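Local structure of xylulose kinase (3I8B) at residues Ile365-Phe371 and Ala382-Gly388; Cys409-Asp413 and Glu496-Tyr502; Thr311-Ser315 and Arg375-Arg379; Leu354-Pro360 and Arg396-Arg401. The protein probably phosphorylates D-xylulose to D-xylulose 5-phosphate at the expense of ATP, as a sugar kinase of the FGGY family. One frame throughout, in Å; residues are numbered along the deposited sequence.

Overall arrangement
The four contacts illustrate how chemistry follows position in one lobe of an FGGY kinase. Contact 2 is buried and crosses segments of helices 396-420 and 496-506 at a steep angle through tyrosine faces, a salt bridge and a tyrosine-aspartate hydrogen bond. Contact 4 uses the start of the same long helix, lies farther from the chain's centre and mixes small apolar contacts with one arginine grip. Contact 1 is a two-stranded hairpin, held by its backbone and by apolar side chains; it touches all three others. Contact 3, nearest the chain's centre and the predicted substrate site, joins two loops with a hydrogen bond from an asparagine side-chain amide and bridging waters. Contacts 1, 3 and 4 are only partly buried.

Contact 1: residues Ile365-Phe371 and Ala382-Gly388; sequences ITLVPYF and ATATFSG
Thr-366 and Ser-387 are joined backbone to backbone, as are Val-368 and Thr-385, giving a ladder of four hydrogen bonds between two short antiparallel strands. The bonds are not equivalent. Ser-387 N meets Thr-366 O at 2.8 Å in the carbonyl plane, whereas Thr-366 N lies well above the plane of the Ser-387 carbonyl. Val-368 N to Thr-385 O, 2.9 Å, is the straightest at 171°. Between these two hydrogen-bonded pairs sits the non-hydrogen-bonded pair Leu-367 and Phe-386, where CA-H...O contacts such as Phe-386 CA to Thr-366 O (3.4 Å) add to the ladder. It is a beta hairpin with a long connection.

Apolar contacts dominate the face carrying Leu-367 and Phe-386. Leu-367 CG stands anti to the backbone N (chi1 171°), and this together with chi2 (59°) places CD1 over the Phe-386 ring, 4.0 Å from its centroid, in a CH-pi contact. Leu-367 CB presses on Phe-386 CE1 at 3.6 Å, and Ile-365 CG2 approaches the same ring obliquely. A second CH-pi contact closes the far end of the ladder: Ala-384 CB sits squarely over the Phe-371 ring, 3.5 Å from its centroid. Elsewhere, Tyr-370 CD2 touches Ala-382 CB at 4.0 Å.

Helices cover both sheet faces. Phe-386 packs edge-to-face against Phe-403 of helix 396-420, which also meets Leu-367, while helix 335-344 covers Leu-367 and Phe-371. On the other face Thr-366 and Val-368 rest on Ala-505 of helix 496-506.

Contact 2: residues Cys409-Asp413 and Glu496-Tyr502; sequences CSQRD and EAVYEAY
Two tyrosine rings of helix 496-506 receive the side chains of helix 396-420 on their faces. Arg-412 CG lies over the centre of the Tyr-499 ring, 3.5 Å from the centroid, a CH-pi contact, and the guanidinium runs on beyond, turned only 22° from the ring plane. At the edge of that ring, near its plane, lie Asp-413 OD1 and Glu-496 OE2. Over one face of Tyr-502 comes Cys-409 CB, displaced toward the rim and 3.3 Å from CD2, while its SG reaches Val-498 CG1 at 3.7 Å and approaches the Tyr-502 ring obliquely. At the edge of Tyr-502 lie Asp-413 OD2 and a water.

Polar bonds fix both hydroxyls. Tyr-499 OH donates to Asp-413 OD1 (2.8 Å) from the anti side of the carboxylate. The other oxygen, OD2, accepts from the water at 2.6 Å, and this water also binds Tyr-502 OH. One aspartate thus ties both tyrosines, one directly and one through water. Farther out, Arg-412 NH2 forms a salt bridge with the syn side of Glu-496 OE1, 3.0 Å away; bends at chi2 and chi3 of the arginine bring it there.

Arg-412 NH1 makes its strongest polar contact, a salt bridge, with Glu-416; Asp-413 OD2 pairs with Arg-506. The axes of segments 409-413 and 496-502 cross at -80°, 10.0 Å apart at closest approach, and helix 438-448 packs beside them against Cys-409 and Arg-412.

Contact 3: residues Thr311-Ser315 and Arg375-Arg379; sequences TGAVS and RTPNR
Arg-375 NH2 reaches two residues of segment 311-315 through separate waters. One water accepts from NH2 at 3.1 Å and donates to Ala-313 O at 2.9 Å; the other takes a weak bond from the same nitrogen and lies 2.6 Å from Ser-315 OG, to which it is hydrogen-bonded. Bends at chi2 and chi3 curl the arginine back so that its guanidinium lies beside the opposing loop, with the second water at its edge. The setting is the C-terminal half of an FGGY kinase, of the actin-like ATPase superfamily. Segment 311-315 leads into the outermost strand 315-318 of the large mixed sheet, and segment 375-379 belongs to the connection between strands 366-368 and 385-387.

Direct polar contact comes from Asn-378. Its ND2 donates to Thr-311 O over 3.2 Å, and the acceptor lies in the amide plane. The placement follows from CG standing anti to the backbone N (chi1 -169°), on a residue that is itself the centre of an inverse gamma turn and follows a cis-proline, Pro-377. Asp-309 steadies the opposing loop by accepting from the backbone N of Thr-311, Ala-313 and Val-314.

Ser-315 OG is also bonded to Tyr-142, and its side chain is about 6 Å from that of His-75, a predicted substrate-binding residue, so these loops lie close to the probable sugar site. Thr-376 OG1 is engaged with Cys-329 O. Between the polar bonds, the methyl of Ala-313 fills the angle of the facing loop, with CB 3.5 Å from Arg-375 O and 3.8 Å from Asn-378 N.

Contact 4: residues Leu354-Pro360 and Arg396-Arg401; sequences LAFASKP and RENLAR
Arg-401 lays one face of its guanidinium over the peptide link between Lys-359 and Pro-360, with CZ 3.7 Å from Lys-359 C and NH2 3.5 Å from Pro-360 CG. In the guanidinium plane, NH1 donates to Ala-355 O at 3.0 Å. That carbonyl oxygen is gripped twice: Ser-358 N also binds it, and the two donors come from opposite faces of the carbonyl plane. CG stands anti to the backbone N (chi1 -180°), and the bend at chi2 then directs the guanidinium to Ala-355 and the Lys-359/Pro-360 link. NE forms a salt bridge with Glu-405, one turn on in the same helix, so NE and NH1 are both bonded, which should limit the turning of the group. Arg-401 thus adds a second bond to one carbonyl, Ala-355 O, at the C-terminal end of helix 348-357.

Small residues allow the backbones to come close. Ala-355 and Arg-401 have their CA atoms 3.9 Å apart, and Leu-354 CB is pressed against Ala-400 CB at 3.4 Å, tighter than usual van der Waals contact. Leu-354 CD1 lies across the Glu-397 chain, 3.7 Å from its CG, while CD2 faces the Arg-396 guanidinium near its rim. Ala-357 CB touches the same Glu-397 CG, and Ser-358 CB meets Arg-401 CB at 3.5 Å.

This joins the C-terminal end of helix 348-357, and the turn after it, to the first turns of helix 396-420. Helix 438-448 adjoins both, meeting Phe-356 through Ala-439 and Thr-442 and Arg-401 through Leu-443.

Contact 1: residues Ile365-Phe371 and Ala382-Gly388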
# COMPACT_ATOMS: atom_id res chain seq x y z
N ILE A 365 -26.89 -19.51 -8.76
CA ILE A 365 -25.65 -19.33 -9.51
C ILE A 365 -24.61 -18.57 -8.70
O ILE A 365 -24.88 -17.50 -8.15
CB ILE A 365 -25.90 -18.58 -10.82
CG1 ILE A 365 -26.83 -19.40 -11.73
CG2 ILE A 365 -24.57 -18.26 -11.51
CD1 ILE A 365 -27.22 -18.65 -12.99
N THR A 366 -23.41 -19.13 -8.64
CA THR A 366 -22.30 -18.50 -7.94
C THR A 366 -21.14 -18.28 -8.90
O THR A 366 -20.77 -19.17 -9.68
CB THR A 366 -21.81 -19.38 -6.79
OG1 THR A 366 -22.86 -19.52 -5.83
CG2 THR A 366 -20.59 -18.76 -6.13
N LEU A 367 -20.58 -17.07 -8.86
CA LEU A 367 -19.36 -16.76 -9.58
C LEU A 367 -18.20 -16.67 -8.60
O LEU A 367 -18.29 -15.95 -7.61
CB LEU A 367 -19.50 -15.40 -10.29
CG LEU A 367 -18.20 -14.86 -10.90
CD1 LEU A 367 -17.62 -15.86 -11.92
CD2 LEU A 367 -18.40 -13.48 -11.52
N VAL A 368 -17.14 -17.44 -8.86
CA VAL A 368 -15.85 -17.22 -8.20
C VAL A 368 -14.98 -16.50 -9.21
O VAL A 368 -14.45 -17.12 -10.14
CB VAL A 368 -15.18 -18.53 -7.75
CG1 VAL A 368 -13.80 -18.26 -7.12
CG2 VAL A 368 -16.07 -19.27 -6.76
N PRO A 369 -14.81 -15.19 -9.04
CA PRO A 369 -14.34 -14.32 -10.12
C PRO A 369 -12.83 -14.24 -10.24
O PRO A 369 -12.32 -13.12 -10.35
CB PRO A 369 -14.86 -12.94 -9.70
CG PRO A 369 -15.36 -13.08 -8.27
CD PRO A 369 -14.97 -14.43 -7.78
N TYR A 370 -12.13 -15.36 -10.24
CA TYR A 370 -10.67 -15.32 -10.33
C TYR A 370 -10.20 -15.17 -11.78
O TYR A 370 -9.34 -15.91 -12.26
CB TYR A 370 -10.03 -16.55 -9.68
CG TYR A 370 -10.38 -16.74 -8.22
CD1 TYR A 370 -10.94 -15.71 -7.46
CD2 TYR A 370 -10.12 -17.95 -7.58
CE1 TYR A 370 -11.25 -15.88 -6.12
CE2 TYR A 370 -10.42 -18.13 -6.25
CZ TYR A 370 -10.99 -17.10 -5.52
OH TYR A 370 -11.28 -17.30 -4.20
N PHE A 371 -10.77 -14.21 -12.50
CA PHE A 371 -10.33 -13.93 -13.85
C PHE A 371 -8.84 -13.66 -13.81
O PHE A 371 -8.40 -12.73 -13.14
CB PHE A 371 -11.07 -12.72 -14.42
CG PHE A 371 -12.54 -12.92 -14.53
CD1 PHE A 371 -13.09 -13.58 -15.62
CD2 PHE A 371 -13.39 -12.46 -13.54
CE1 PHE A 371 -14.45 -13.77 -15.72
CE2 PHE A 371 -14.76 -12.64 -13.64
CZ PHE A 371 -15.29 -13.31 -14.73
N ALA A 382 -5.18 -19.57 -11.19
CA ALA A 382 -6.60 -19.86 -11.10
C ALA A 382 -7.36 -19.16 -12.21
O ALA A 382 -6.87 -18.23 -12.84
CB ALA A 382 -7.15 -19.43 -9.74
N THR A 383 -8.58 -19.62 -12.44
CA THR A 383 -9.42 -19.05 -13.47
C THR A 383 -10.82 -18.87 -12.88
O THR A 383 -11.15 -19.49 -11.87
CB THR A 383 -9.44 -20.00 -14.69
OG1 THR A 383 -9.92 -19.29 -15.84
CG2 THR A 383 -10.31 -21.22 -14.41
N ALA A 384 -11.64 -18.02 -13.48
CA ALA A 384 -12.98 -17.77 -12.94
C ALA A 384 -13.97 -18.89 -13.27
O ALA A 384 -13.86 -19.55 -14.32
CB ALA A 384 -13.52 -16.42 -13.41
N THR A 385 -14.94 -19.09 -12.37
CA THR A 385 -15.86 -20.22 -12.45
C THR A 385 -17.31 -19.87 -12.09
O THR A 385 -17.58 -19.44 -10.98
CB THR A 385 -15.42 -21.32 -11.49
OG1 THR A 385 -14.14 -21.82 -11.88
CG2 THR A 385 -16.44 -22.46 -11.48
N PHE A 386 -18.24 -20.09 -13.02
CA PHE A 386 -19.68 -20.05 -12.73
C PHE A 386 -20.15 -21.45 -12.35
O PHE A 386 -19.93 -22.40 -13.10
CB PHE A 386 -20.49 -19.61 -13.95
CG PHE A 386 -20.62 -18.11 -14.10
CD1 PHE A 386 -21.26 -17.36 -13.14
CD2 PHE A 386 -20.14 -17.48 -15.24
CE1 PHE A 386 -21.40 -15.97 -13.29
CE2 PHE A 386 -20.26 -16.10 -15.40
CZ PHE A 386 -20.90 -15.35 -14.43
N SER A 387 -20.83 -21.57 -11.21
CA SER A 387 -21.36 -22.85 -10.78
C SER A 387 -22.84 -22.76 -10.38
O SER A 387 -23.42 -21.67 -10.37
CB SER A 387 -20.53 -23.42 -9.62
OG SER A 387 -20.66 -22.62 -8.46
N GLY A 388 -23.45 -23.90 -10.08
CA GLY A 388 -24.84 -23.95 -9.63
C GLY A 388 -25.85 -23.69 -10.73
O GLY A 388 -27.02 -23.40 -10.46

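Contact 2: residues Cys409-Asp413 and Glu496-Tyr502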
# COMPACT_ATOMS: atom_id res chain seq x y z
N CYS A 409 -18.64 -10.73 -2.79
CA CYS A 409 -18.28 -11.91 -2.01
C CYS A 409 -16.77 -12.09 -1.85
O CYS A 409 -16.31 -12.53 -0.80
CB CYS A 409 -18.89 -13.18 -2.63
SG CYS A 409 -20.63 -13.42 -2.19
N SER A 410 -16.01 -11.77 -2.90
CA SER A 410 -14.56 -11.82 -2.84
C SER A 410 -14.06 -10.84 -1.78
O SER A 410 -13.20 -11.18 -0.97
CB SER A 410 -13.96 -11.47 -4.20
OG SER A 410 -12.55 -11.30 -4.09
N GLN A 411 -14.59 -9.62 -1.79
CA GLN A 411 -14.19 -8.63 -0.80
C GLN A 411 -14.57 -9.10 0.61
O GLN A 411 -13.81 -8.90 1.56
CB GLN A 411 -14.82 -7.26 -1.11
CG GLN A 411 -14.30 -6.61 -2.39
CD GLN A 411 -12.78 -6.61 -2.49
OE1 GLN A 411 -12.08 -6.45 -1.50
NE2 GLN A 411 -12.26 -6.78 -3.70
N ARG A 412 -15.73 -9.74 0.76
CA ARG A 412 -16.08 -10.33 2.05
C ARG A 412 -15.07 -11.40 2.43
O ARG A 412 -14.63 -11.45 3.57
CB ARG A 412 -17.47 -10.95 2.03
CG ARG A 412 -17.66 -11.94 3.16
CD ARG A 412 -17.85 -11.26 4.51
NE ARG A 412 -19.28 -11.11 4.74
CZ ARG A 412 -19.97 -11.80 5.63
NH1 ARG A 412 -19.36 -12.67 6.42
NH2 ARG A 412 -21.28 -11.61 5.74
N ASP A 413 -14.75 -12.27 1.47
CA ASP A 413 -13.75 -13.30 1.69
C ASP A 413 -12.48 -12.69 2.26
O ASP A 413 -11.88 -13.24 3.16
CB ASP A 413 -13.44 -14.04 0.38
CG ASP A 413 -13.11 -15.52 0.61
OD1 ASP A 413 -13.41 -16.02 1.71
OD2 ASP A 413 -12.58 -16.17 -0.31
N GLU A 496 -26.59 -14.01 4.73
CA GLU A 496 -25.38 -14.80 4.94
C GLU A 496 -25.25 -15.91 3.90
O GLU A 496 -24.13 -16.28 3.51
CB GLU A 496 -25.38 -15.36 6.36
CG GLU A 496 -24.03 -15.89 6.83
CD GLU A 496 -22.89 -14.93 6.53
OE1 GLU A 496 -22.95 -13.77 6.99
OE2 GLU A 496 -21.94 -15.36 5.83
N ALA A 497 -26.38 -16.41 3.42
CA ALA A 497 -26.39 -17.54 2.48
C ALA A 497 -25.68 -17.22 1.16
O ALA A 497 -25.14 -18.11 0.52
CB ALA A 497 -27.82 -18.00 2.23
N VAL A 498 -25.68 -15.96 0.77
CA VAL A 498 -24.95 -15.55 -0.43
C VAL A 498 -23.46 -15.88 -0.28
O VAL A 498 -22.91 -16.65 -1.05
CB VAL A 498 -25.14 -14.05 -0.76
CG1 VAL A 498 -24.34 -13.67 -2.00
CG2 VAL A 498 -26.62 -13.75 -0.97
N TYR A 499 -22.82 -15.32 0.74
CA TYR A 499 -21.41 -15.61 0.97
C TYR A 499 -21.14 -17.08 1.34
O TYR A 499 -20.09 -17.62 0.99
CB TYR A 499 -20.83 -14.68 2.04
CG TYR A 499 -19.41 -15.02 2.43
CD1 TYR A 499 -18.36 -14.82 1.54
CD2 TYR A 499 -19.13 -15.55 3.67
CE1 TYR A 499 -17.06 -15.13 1.89
CE2 TYR A 499 -17.84 -15.86 4.04
CZ TYR A 499 -16.81 -15.66 3.14
OH TYR A 499 -15.52 -15.98 3.52
N GLU A 500 -22.07 -17.72 2.05
CA GLU A 500 -21.88 -19.13 2.40
C GLU A 500 -21.80 -20.01 1.15
O GLU A 500 -21.00 -20.95 1.10
CB GLU A 500 -22.96 -19.61 3.38
CG GLU A 500 -22.80 -19.00 4.78
CD GLU A 500 -23.92 -19.38 5.75
OE1 GLU A 500 -25.06 -19.64 5.29
OE2 GLU A 500 -23.67 -19.41 6.98
N ALA A 501 -22.62 -19.70 0.15
CA ALA A 501 -22.58 -20.39 -1.14
C ALA A 501 -21.27 -20.11 -1.88
O ALA A 501 -20.67 -21.00 -2.48
CB ALA A 501 -23.77 -19.98 -2.00
N TYR A 502 -20.84 -18.85 -1.85
CA TYR A 502 -19.61 -18.44 -2.48
C TYR A 502 -18.44 -19.19 -1.87
O TYR A 502 -17.56 -19.68 -2.58
CB TYR A 502 -19.40 -16.93 -2.30
CG TYR A 502 -18.10 -16.39 -2.86
CD1 TYR A 502 -16.94 -16.37 -2.08
CD2 TYR A 502 -18.02 -15.91 -4.17
CE1 TYR A 502 -15.75 -15.88 -2.59
CE2 TYR A 502 -16.83 -15.42 -4.68
CZ TYR A 502 -15.70 -15.41 -3.90
OH TYR A 502 -14.52 -14.92 -4.41
O HOH W 1 -12.38 -15.26 -2.71

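Contact 3: residues Thr311-Ser315 and Arg375-Arg379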
# COMPACT_ATOMS: atom_id res chain seq x y z
N THR A 311 -0.23 -18.23 4.43
CA THR A 311 -0.57 -18.49 3.04
C THR A 311 0.14 -17.54 2.07
O THR A 311 0.38 -17.88 0.91
CB THR A 311 -2.09 -18.33 2.90
OG1 THR A 311 -2.71 -19.61 2.79
CG2 THR A 311 -2.45 -17.45 1.74
N GLY A 312 0.45 -16.33 2.53
CA GLY A 312 1.14 -15.35 1.72
C GLY A 312 0.23 -14.57 0.79
O GLY A 312 0.69 -14.00 -0.20
N ALA A 313 -1.06 -14.54 1.11
CA ALA A 313 -2.00 -13.71 0.37
C ALA A 313 -2.05 -12.31 0.98
O ALA A 313 -1.80 -11.30 0.31
CB ALA A 313 -3.40 -14.33 0.39
N VAL A 314 -2.38 -12.25 2.26
CA VAL A 314 -2.47 -10.98 2.95
C VAL A 314 -1.08 -10.52 3.37
O VAL A 314 -0.36 -11.24 4.06
CB VAL A 314 -3.41 -11.05 4.17
CG1 VAL A 314 -3.74 -9.65 4.66
CG2 VAL A 314 -4.68 -11.79 3.81
N SER A 315 -0.72 -9.31 2.94
CA SER A 315 0.51 -8.65 3.37
C SER A 315 0.45 -8.25 4.85
O SER A 315 -0.58 -7.80 5.35
CB SER A 315 0.76 -7.40 2.52
OG SER A 315 1.02 -7.72 1.16
N ARG A 375 -4.65 -12.67 -6.22
CA ARG A 375 -3.68 -12.41 -5.17
C ARG A 375 -4.24 -12.93 -3.84
O ARG A 375 -3.54 -13.57 -3.06
CB ARG A 375 -3.40 -10.91 -5.05
CG ARG A 375 -2.43 -10.32 -6.06
CD ARG A 375 -0.97 -10.52 -5.64
NE ARG A 375 -0.65 -9.96 -4.32
CZ ARG A 375 -0.18 -8.73 -4.11
NH1 ARG A 375 0.04 -7.90 -5.13
NH2 ARG A 375 0.08 -8.31 -2.88
N THR A 376 -5.52 -12.63 -3.58
CA THR A 376 -6.17 -13.07 -2.36
C THR A 376 -7.50 -13.74 -2.71
O THR A 376 -8.40 -13.07 -3.24
CB THR A 376 -6.42 -11.88 -1.40
OG1 THR A 376 -5.19 -11.18 -1.15
CG2 THR A 376 -7.00 -12.36 -0.07
N PRO A 377 -7.63 -15.05 -2.46
CA PRO A 377 -6.62 -15.95 -1.88
C PRO A 377 -5.45 -16.16 -2.85
O PRO A 377 -5.55 -15.73 -3.99
CB PRO A 377 -7.38 -17.28 -1.68
CG PRO A 377 -8.78 -17.07 -2.25
CD PRO A 377 -8.76 -15.80 -3.04
N ASN A 378 -4.38 -16.79 -2.40
CA ASN A 378 -3.14 -16.85 -3.19
C ASN A 378 -3.18 -17.91 -4.27
O ASN A 378 -2.67 -19.01 -4.08
CB ASN A 378 -1.95 -17.10 -2.26
CG ASN A 378 -0.59 -16.91 -2.96
OD1 ASN A 378 -0.51 -16.80 -4.19
ND2 ASN A 378 0.48 -16.86 -2.16
N ARG A 379 -3.77 -17.58 -5.42
CA ARG A 379 -4.03 -18.55 -6.48
C ARG A 379 -3.72 -17.99 -7.87
O ARG A 379 -4.62 -17.65 -8.63
CB ARG A 379 -5.48 -18.99 -6.43
CG ARG A 379 -5.86 -19.65 -5.14
CD ARG A 379 -7.20 -20.35 -5.26
NE ARG A 379 -7.72 -20.72 -3.95
CZ ARG A 379 -8.95 -21.19 -3.74
NH1 ARG A 379 -9.79 -21.36 -4.75
NH2 ARG A 379 -9.33 -21.49 -2.50
O HOH W 2 0.44 -11.05 -1.53
O HOH W 3 0.76 -6.17 -0.88

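Contact 4: residues Leu354-Pro360 and Arg396-Arg401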
# COMPACT_ATOMS: atom_id res chain seq x y z
N LEU A 354 -30.62 -5.65 -14.58
CA LEU A 354 -30.66 -7.09 -14.69
C LEU A 354 -30.50 -7.74 -13.32
O LEU A 354 -31.34 -8.54 -12.88
CB LEU A 354 -29.52 -7.53 -15.60
CG LEU A 354 -29.81 -8.36 -16.85
CD1 LEU A 354 -31.29 -8.34 -17.22
CD2 LEU A 354 -28.95 -7.84 -18.01
N ALA A 355 -29.41 -7.38 -12.64
CA ALA A 355 -29.06 -7.98 -11.36
C ALA A 355 -30.14 -7.75 -10.30
O ALA A 355 -30.45 -8.65 -9.52
CB ALA A 355 -27.72 -7.44 -10.88
N PHE A 356 -30.70 -6.54 -10.28
CA PHE A 356 -31.75 -6.23 -9.32
C PHE A 356 -33.06 -6.94 -9.66
O PHE A 356 -33.92 -7.11 -8.80
CB PHE A 356 -32.00 -4.72 -9.24
CG PHE A 356 -30.84 -3.94 -8.68
CD1 PHE A 356 -30.25 -4.32 -7.48
CD2 PHE A 356 -30.36 -2.82 -9.34
CE1 PHE A 356 -29.18 -3.59 -6.96
CE2 PHE A 356 -29.30 -2.09 -8.82
CZ PHE A 356 -28.71 -2.48 -7.63
N ALA A 357 -33.21 -7.36 -10.92
CA ALA A 357 -34.38 -8.14 -11.30
C ALA A 357 -34.33 -9.55 -10.70
O ALA A 357 -35.35 -10.24 -10.61
CB ALA A 357 -34.49 -8.21 -12.80
N SER A 358 -33.13 -9.97 -10.31
CA SER A 358 -32.90 -11.29 -9.71
C SER A 358 -33.24 -11.30 -8.22
O SER A 358 -34.05 -10.50 -7.74
CB SER A 358 -31.44 -11.70 -9.91
OG SER A 358 -31.21 -13.05 -9.54
N LYS A 359 -32.61 -12.22 -7.49
CA LYS A 359 -32.78 -12.35 -6.04
C LYS A 359 -31.44 -12.62 -5.37
O LYS A 359 -30.49 -13.09 -6.01
CB LYS A 359 -33.74 -13.50 -5.74
CG LYS A 359 -35.13 -13.33 -6.31
CD LYS A 359 -35.91 -14.62 -6.19
CE LYS A 359 -35.83 -15.21 -4.79
NZ LYS A 359 -36.64 -14.43 -3.80
N PRO A 360 -31.34 -12.34 -4.06
CA PRO A 360 -30.09 -12.62 -3.34
C PRO A 360 -29.72 -14.10 -3.46
O PRO A 360 -30.48 -14.97 -3.05
CB PRO A 360 -30.45 -12.30 -1.88
CG PRO A 360 -31.54 -11.29 -1.98
CD PRO A 360 -32.35 -11.70 -3.19
N ARG A 396 -30.04 -14.16 -18.03
CA ARG A 396 -29.22 -12.96 -17.92
C ARG A 396 -29.36 -12.29 -16.56
O ARG A 396 -28.38 -11.77 -16.01
CB ARG A 396 -29.56 -11.97 -19.04
CG ARG A 396 -29.01 -12.39 -20.39
CD ARG A 396 -29.77 -11.73 -21.52
NE ARG A 396 -29.04 -10.62 -22.12
CZ ARG A 396 -29.48 -9.37 -22.17
NH1 ARG A 396 -28.74 -8.43 -22.75
NH2 ARG A 396 -30.66 -9.06 -21.65
N GLU A 397 -30.58 -12.28 -16.02
CA GLU A 397 -30.82 -11.65 -14.73
C GLU A 397 -29.97 -12.30 -13.64
O GLU A 397 -29.22 -11.62 -12.94
CB GLU A 397 -32.30 -11.72 -14.36
CG GLU A 397 -33.18 -10.73 -15.11
CD GLU A 397 -33.82 -11.30 -16.38
OE1 GLU A 397 -33.46 -12.43 -16.80
OE2 GLU A 397 -34.69 -10.59 -16.94
N ASN A 398 -30.08 -13.62 -13.52
CA ASN A 398 -29.34 -14.35 -12.50
C ASN A 398 -27.83 -14.29 -12.72
O ASN A 398 -27.07 -14.18 -11.76
CB ASN A 398 -29.81 -15.80 -12.45
CG ASN A 398 -31.22 -15.94 -11.91
OD1 ASN A 398 -31.90 -16.94 -12.17
ND2 ASN A 398 -31.66 -14.94 -11.16
N LEU A 399 -27.38 -14.38 -13.97
CA LEU A 399 -25.96 -14.24 -14.27
C LEU A 399 -25.48 -12.85 -13.87
O LEU A 399 -24.44 -12.71 -13.21
CB LEU A 399 -25.66 -14.48 -15.75
CG LEU A 399 -25.65 -15.92 -16.27
CD1 LEU A 399 -25.51 -15.93 -17.77
CD2 LEU A 399 -24.55 -16.77 -15.65
N ALA A 400 -26.23 -11.83 -14.28
CA ALA A 400 -25.92 -10.45 -13.92
C ALA A 400 -25.72 -10.35 -12.41
O ALA A 400 -24.71 -9.84 -11.93
CB ALA A 400 -27.03 -9.52 -14.37
N ARG A 401 -26.69 -10.86 -11.66
CA ARG A 401 -26.66 -10.82 -10.21
C ARG A 401 -25.45 -11.60 -9.66
O ARG A 401 -24.87 -11.20 -8.64
CB ARG A 401 -27.97 -11.36 -9.64
CG ARG A 401 -28.07 -11.37 -8.13
CD ARG A 401 -28.05 -9.95 -7.56
NE ARG A 401 -28.41 -9.93 -6.14
CZ ARG A 401 -29.54 -9.41 -5.66
NH1 ARG A 401 -30.43 -8.86 -6.48
NH2 ARG A 401 -29.78 -9.44 -4.36